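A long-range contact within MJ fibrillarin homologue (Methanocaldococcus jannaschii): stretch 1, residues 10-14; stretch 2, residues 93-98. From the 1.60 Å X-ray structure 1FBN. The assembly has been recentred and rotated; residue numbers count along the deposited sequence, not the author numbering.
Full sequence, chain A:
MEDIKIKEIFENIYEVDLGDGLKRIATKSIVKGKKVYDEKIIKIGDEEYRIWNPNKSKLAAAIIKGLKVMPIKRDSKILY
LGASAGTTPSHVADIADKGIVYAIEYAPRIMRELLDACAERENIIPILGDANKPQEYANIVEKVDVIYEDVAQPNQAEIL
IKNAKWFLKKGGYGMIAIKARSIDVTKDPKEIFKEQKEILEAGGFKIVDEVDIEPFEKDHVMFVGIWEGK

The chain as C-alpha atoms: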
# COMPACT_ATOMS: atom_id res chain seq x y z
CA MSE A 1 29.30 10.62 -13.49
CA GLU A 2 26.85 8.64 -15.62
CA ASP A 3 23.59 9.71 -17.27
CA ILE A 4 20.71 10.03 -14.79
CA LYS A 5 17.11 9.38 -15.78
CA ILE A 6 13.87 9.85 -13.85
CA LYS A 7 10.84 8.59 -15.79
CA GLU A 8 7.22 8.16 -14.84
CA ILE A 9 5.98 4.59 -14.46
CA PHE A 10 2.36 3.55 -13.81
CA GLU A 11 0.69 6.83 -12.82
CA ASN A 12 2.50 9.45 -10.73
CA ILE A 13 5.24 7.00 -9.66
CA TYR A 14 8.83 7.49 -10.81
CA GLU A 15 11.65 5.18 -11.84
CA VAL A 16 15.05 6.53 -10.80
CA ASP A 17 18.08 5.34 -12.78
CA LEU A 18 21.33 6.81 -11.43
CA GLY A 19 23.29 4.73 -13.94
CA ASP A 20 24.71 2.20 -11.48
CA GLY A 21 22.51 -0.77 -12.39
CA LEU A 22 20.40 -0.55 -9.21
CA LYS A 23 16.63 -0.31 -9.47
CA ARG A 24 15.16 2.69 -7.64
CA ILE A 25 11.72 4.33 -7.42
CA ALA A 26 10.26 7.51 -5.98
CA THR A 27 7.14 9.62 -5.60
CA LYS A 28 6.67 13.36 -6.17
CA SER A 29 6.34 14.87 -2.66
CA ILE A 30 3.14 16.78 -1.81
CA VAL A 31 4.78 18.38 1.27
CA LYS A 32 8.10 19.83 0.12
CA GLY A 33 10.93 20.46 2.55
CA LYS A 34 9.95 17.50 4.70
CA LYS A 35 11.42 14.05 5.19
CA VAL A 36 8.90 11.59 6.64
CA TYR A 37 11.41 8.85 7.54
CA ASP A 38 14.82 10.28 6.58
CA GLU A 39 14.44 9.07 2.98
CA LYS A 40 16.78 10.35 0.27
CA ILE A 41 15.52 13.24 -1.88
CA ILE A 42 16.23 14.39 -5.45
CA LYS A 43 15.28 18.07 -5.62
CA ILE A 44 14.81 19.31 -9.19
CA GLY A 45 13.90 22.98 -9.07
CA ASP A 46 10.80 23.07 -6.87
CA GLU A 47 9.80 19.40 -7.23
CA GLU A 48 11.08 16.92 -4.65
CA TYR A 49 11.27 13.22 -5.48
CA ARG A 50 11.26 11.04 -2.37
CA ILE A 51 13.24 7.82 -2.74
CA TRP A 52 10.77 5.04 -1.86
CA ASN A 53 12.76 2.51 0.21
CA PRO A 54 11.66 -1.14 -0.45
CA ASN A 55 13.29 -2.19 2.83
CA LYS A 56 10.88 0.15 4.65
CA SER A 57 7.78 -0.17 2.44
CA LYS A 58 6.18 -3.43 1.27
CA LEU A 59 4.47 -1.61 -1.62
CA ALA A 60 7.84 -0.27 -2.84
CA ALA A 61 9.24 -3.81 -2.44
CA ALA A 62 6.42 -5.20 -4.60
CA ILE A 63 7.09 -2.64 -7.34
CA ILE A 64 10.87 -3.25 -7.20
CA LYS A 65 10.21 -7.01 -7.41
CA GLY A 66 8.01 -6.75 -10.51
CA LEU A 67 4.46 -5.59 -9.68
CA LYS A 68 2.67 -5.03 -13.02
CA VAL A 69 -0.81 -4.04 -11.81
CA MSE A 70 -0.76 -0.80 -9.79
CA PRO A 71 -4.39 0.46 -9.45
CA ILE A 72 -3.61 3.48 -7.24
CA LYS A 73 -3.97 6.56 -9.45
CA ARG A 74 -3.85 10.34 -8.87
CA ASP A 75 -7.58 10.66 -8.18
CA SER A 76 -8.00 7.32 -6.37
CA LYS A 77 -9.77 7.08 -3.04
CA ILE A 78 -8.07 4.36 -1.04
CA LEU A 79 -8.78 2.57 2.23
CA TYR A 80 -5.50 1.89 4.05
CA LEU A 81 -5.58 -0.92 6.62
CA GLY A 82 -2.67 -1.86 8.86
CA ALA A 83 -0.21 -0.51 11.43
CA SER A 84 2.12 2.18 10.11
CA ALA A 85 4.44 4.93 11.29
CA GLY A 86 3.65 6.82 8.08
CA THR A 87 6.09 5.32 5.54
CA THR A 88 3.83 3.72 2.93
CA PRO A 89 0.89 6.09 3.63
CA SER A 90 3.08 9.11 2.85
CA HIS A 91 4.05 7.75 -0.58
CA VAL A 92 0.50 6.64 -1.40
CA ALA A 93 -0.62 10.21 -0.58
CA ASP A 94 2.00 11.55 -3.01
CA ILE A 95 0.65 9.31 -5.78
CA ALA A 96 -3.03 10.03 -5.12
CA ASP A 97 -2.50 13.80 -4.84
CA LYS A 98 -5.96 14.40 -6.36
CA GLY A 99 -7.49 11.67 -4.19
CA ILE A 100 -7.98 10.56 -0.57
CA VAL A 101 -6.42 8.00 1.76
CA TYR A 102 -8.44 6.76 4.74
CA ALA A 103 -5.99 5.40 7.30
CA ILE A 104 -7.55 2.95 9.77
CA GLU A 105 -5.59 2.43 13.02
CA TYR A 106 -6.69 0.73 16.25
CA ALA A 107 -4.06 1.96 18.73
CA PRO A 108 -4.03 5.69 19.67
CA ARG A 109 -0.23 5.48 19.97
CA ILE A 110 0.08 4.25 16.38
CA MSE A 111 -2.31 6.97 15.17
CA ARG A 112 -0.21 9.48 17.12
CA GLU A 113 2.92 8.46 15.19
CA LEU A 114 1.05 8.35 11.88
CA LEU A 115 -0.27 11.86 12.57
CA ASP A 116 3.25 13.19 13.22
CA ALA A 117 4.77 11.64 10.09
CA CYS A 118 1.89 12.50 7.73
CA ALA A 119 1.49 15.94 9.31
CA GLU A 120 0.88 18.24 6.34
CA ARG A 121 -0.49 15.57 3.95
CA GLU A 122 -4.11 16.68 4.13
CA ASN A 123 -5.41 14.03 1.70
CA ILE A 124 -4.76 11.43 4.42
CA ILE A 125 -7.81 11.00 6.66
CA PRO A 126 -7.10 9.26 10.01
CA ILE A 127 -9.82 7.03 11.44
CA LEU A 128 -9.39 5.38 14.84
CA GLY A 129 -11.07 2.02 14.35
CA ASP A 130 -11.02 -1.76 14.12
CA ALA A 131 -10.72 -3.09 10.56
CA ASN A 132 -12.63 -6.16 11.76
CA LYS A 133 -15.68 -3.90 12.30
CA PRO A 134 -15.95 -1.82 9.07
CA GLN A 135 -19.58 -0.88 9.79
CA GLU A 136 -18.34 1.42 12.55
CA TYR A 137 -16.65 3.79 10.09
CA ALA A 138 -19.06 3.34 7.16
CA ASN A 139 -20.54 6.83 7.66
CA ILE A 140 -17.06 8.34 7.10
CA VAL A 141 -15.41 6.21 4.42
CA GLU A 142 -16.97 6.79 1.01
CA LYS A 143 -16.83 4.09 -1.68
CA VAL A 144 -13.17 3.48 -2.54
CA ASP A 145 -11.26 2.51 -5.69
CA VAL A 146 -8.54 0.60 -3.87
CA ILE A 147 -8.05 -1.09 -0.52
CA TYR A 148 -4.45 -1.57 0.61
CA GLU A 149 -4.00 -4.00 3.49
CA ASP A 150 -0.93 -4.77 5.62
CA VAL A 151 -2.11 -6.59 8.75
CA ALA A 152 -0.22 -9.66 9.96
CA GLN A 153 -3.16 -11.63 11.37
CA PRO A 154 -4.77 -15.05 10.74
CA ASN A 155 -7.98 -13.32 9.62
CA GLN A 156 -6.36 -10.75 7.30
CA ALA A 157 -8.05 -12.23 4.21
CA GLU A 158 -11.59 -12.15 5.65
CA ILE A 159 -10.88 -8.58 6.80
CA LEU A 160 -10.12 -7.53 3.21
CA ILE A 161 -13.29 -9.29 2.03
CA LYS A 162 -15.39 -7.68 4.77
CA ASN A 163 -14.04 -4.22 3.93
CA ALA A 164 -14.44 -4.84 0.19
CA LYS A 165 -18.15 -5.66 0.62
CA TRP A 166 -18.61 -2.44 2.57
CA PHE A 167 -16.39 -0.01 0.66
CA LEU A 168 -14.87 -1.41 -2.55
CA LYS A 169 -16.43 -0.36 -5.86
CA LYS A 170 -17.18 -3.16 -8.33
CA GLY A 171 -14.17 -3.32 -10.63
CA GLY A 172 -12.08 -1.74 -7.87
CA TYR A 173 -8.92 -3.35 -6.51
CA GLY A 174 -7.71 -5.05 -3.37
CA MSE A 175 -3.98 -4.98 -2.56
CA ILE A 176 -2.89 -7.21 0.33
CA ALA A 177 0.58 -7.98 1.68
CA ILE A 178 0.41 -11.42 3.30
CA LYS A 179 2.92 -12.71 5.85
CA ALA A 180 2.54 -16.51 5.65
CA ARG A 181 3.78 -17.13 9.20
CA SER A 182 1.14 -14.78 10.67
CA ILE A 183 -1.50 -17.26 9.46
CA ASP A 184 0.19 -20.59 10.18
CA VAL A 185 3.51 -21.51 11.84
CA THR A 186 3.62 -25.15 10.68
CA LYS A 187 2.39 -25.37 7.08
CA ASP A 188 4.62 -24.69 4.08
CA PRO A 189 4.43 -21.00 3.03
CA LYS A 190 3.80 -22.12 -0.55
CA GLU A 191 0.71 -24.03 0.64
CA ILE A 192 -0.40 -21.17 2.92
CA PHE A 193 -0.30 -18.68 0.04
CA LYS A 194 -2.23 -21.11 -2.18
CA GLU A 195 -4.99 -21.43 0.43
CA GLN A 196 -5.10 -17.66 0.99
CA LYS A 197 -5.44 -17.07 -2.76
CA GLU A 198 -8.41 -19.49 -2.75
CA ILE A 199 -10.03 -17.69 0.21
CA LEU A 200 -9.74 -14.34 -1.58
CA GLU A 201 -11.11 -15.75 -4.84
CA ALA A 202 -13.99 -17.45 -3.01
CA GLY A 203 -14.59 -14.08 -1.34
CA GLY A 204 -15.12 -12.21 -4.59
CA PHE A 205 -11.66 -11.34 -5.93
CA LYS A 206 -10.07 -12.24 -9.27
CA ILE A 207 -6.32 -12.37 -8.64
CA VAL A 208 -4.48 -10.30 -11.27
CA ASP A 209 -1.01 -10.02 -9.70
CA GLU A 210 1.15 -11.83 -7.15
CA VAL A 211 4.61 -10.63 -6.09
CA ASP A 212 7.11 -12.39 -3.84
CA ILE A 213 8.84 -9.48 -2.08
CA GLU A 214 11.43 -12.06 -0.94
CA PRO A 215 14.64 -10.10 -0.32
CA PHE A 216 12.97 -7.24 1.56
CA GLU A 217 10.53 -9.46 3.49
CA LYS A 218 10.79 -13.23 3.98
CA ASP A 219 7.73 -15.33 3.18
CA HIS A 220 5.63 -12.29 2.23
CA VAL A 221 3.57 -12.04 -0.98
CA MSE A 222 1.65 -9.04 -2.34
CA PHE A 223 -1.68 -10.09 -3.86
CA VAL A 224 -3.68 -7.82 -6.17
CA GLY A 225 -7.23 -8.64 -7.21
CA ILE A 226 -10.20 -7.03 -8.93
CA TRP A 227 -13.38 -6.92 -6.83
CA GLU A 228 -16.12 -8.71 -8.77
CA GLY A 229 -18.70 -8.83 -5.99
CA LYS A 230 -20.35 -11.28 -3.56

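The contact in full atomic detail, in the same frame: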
# COMPACT_ATOMS: atom_id res chain seq x y z
N PHE A 10 3.73 3.64 -14.30
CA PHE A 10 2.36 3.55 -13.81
C PHE A 10 1.73 4.93 -13.92
O PHE A 10 1.67 5.50 -15.01
CB PHE A 10 2.34 3.04 -12.36
CG PHE A 10 2.93 1.66 -12.19
CD1 PHE A 10 2.38 0.56 -12.84
CD2 PHE A 10 4.04 1.46 -11.37
CE1 PHE A 10 2.92 -0.72 -12.68
CE2 PHE A 10 4.59 0.18 -11.21
CZ PHE A 10 4.03 -0.90 -11.86
N GLU A 11 1.25 5.49 -12.81
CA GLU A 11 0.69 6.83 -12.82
C GLU A 11 1.16 7.58 -11.58
O GLU A 11 0.83 7.21 -10.45
CB GLU A 11 -0.85 6.82 -12.88
CG GLU A 11 -1.43 8.24 -12.99
CD GLU A 11 -2.94 8.27 -13.17
OE1 GLU A 11 -3.43 7.73 -14.18
OE2 GLU A 11 -3.63 8.86 -12.31
N ASN A 12 1.96 8.62 -11.80
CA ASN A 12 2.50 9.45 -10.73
C ASN A 12 3.49 8.72 -9.81
O ASN A 12 3.57 9.01 -8.61
CB ASN A 12 1.37 10.12 -9.93
CG ASN A 12 1.80 11.44 -9.29
OD1 ASN A 12 1.11 11.97 -8.41
ND2 ASN A 12 2.93 11.98 -9.74
N ILE A 13 4.20 7.74 -10.37
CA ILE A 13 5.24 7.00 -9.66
C ILE A 13 6.46 7.18 -10.57
O ILE A 13 6.31 7.26 -11.79
CB ILE A 13 4.90 5.49 -9.49
CG1 ILE A 13 3.64 5.33 -8.64
CG2 ILE A 13 6.06 4.77 -8.80
CD1 ILE A 13 3.26 3.90 -8.40
N TYR A 14 7.65 7.25 -9.99
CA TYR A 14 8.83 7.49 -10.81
C TYR A 14 9.98 6.51 -10.66
O TYR A 14 10.34 6.11 -9.56
CB TYR A 14 9.33 8.93 -10.59
CG TYR A 14 8.24 9.94 -10.83
CD1 TYR A 14 7.35 10.29 -9.82
CD2 TYR A 14 8.01 10.44 -12.12
CE1 TYR A 14 6.24 11.09 -10.08
CE2 TYR A 14 6.90 11.25 -12.38
CZ TYR A 14 6.02 11.56 -11.36
OH TYR A 14 4.89 12.30 -11.62
N ALA A 93 -0.02 8.87 -0.57
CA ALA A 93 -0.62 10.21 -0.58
C ALA A 93 0.01 11.06 -1.69
O ALA A 93 -0.65 11.92 -2.27
CB ALA A 93 -0.43 10.88 0.77
N ASP A 94 1.29 10.84 -1.95
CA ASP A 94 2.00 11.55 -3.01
C ASP A 94 1.42 11.15 -4.36
O ASP A 94 1.18 12.00 -5.21
CB ASP A 94 3.49 11.20 -3.00
CG ASP A 94 4.26 11.89 -1.90
OD1 ASP A 94 3.72 12.81 -1.25
OD2 ASP A 94 5.43 11.52 -1.70
N ILE A 95 1.20 9.85 -4.54
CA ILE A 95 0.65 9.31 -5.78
C ILE A 95 -0.77 9.83 -6.01
O ILE A 95 -1.06 10.43 -7.04
CB ILE A 95 0.61 7.76 -5.74
CG1 ILE A 95 2.03 7.21 -5.52
CG2 ILE A 95 0.03 7.20 -7.03
CD1 ILE A 95 2.06 5.77 -5.06
N ALA A 96 -1.65 9.59 -5.04
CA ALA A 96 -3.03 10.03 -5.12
C ALA A 96 -3.19 11.47 -4.61
O ALA A 96 -3.97 11.73 -3.68
CB ALA A 96 -3.92 9.07 -4.35
N ASP A 97 -2.47 12.39 -5.23
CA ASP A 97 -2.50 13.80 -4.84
C ASP A 97 -3.84 14.47 -5.12
O ASP A 97 -4.15 15.51 -4.52
CB ASP A 97 -1.35 14.57 -5.49
CG ASP A 97 -1.41 14.57 -7.02
OD1 ASP A 97 -1.64 13.50 -7.62
OD2 ASP A 97 -1.22 15.65 -7.61
N LYS A 98 -4.63 13.89 -6.01
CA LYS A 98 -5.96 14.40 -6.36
C LYS A 98 -7.02 13.49 -5.73
O LYS A 98 -8.21 13.59 -6.05
CB LYS A 98 -6.15 14.42 -7.88
CG LYS A 98 -5.11 15.21 -8.67
CD LYS A 98 -5.30 16.72 -8.54
CE LYS A 98 -4.61 17.27 -7.30
NZ LYS A 98 -4.85 18.73 -7.12

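Stretch 1 runs from a loop into a strand at Ile13, whereas stretch 2 is the last turn of a helix and what follows it. Ala96, with phi/psi of -87/58, is the first residue to leave helical values, and a weak hydrogen bond from Asp97 N to Ile95 O (3.0 Å) spans this exit. The backbones come nearest at Asn12 and Ile95, whose CA atoms lie 5.3 Å apart. Asn12 has a positive phi (66/30), a conformation asparagine tolerates better than most residues, and its CA-to-CB bond points toward the helix end.

Ile95, counted as a whole residue, has 74 Å² covered by stretch 1, out of 193 Å² buried on both sides. Its CG2 approaches the backbone carbonyl Glu11 O at 3.5 Å, and the apolar side-chain contact is Ile95 CD1 to Ile13 CG1 at 3.9 Å. Both isoleucines have chi1 m and chi2 t, and both are buried, as suits branched aliphatic side chains.

The buried Asn12 amide supplies the polar part, its modelled OD1 lying 3.0 Å from Ile95 O and 3.2 Å from Asp97 OD1. These neighbours are acceptors, so the amide is probably turned over in the model and the bonding stays open. Asp97 adopts chi1 p, and the end of its side chain comes nearer to stretch 1.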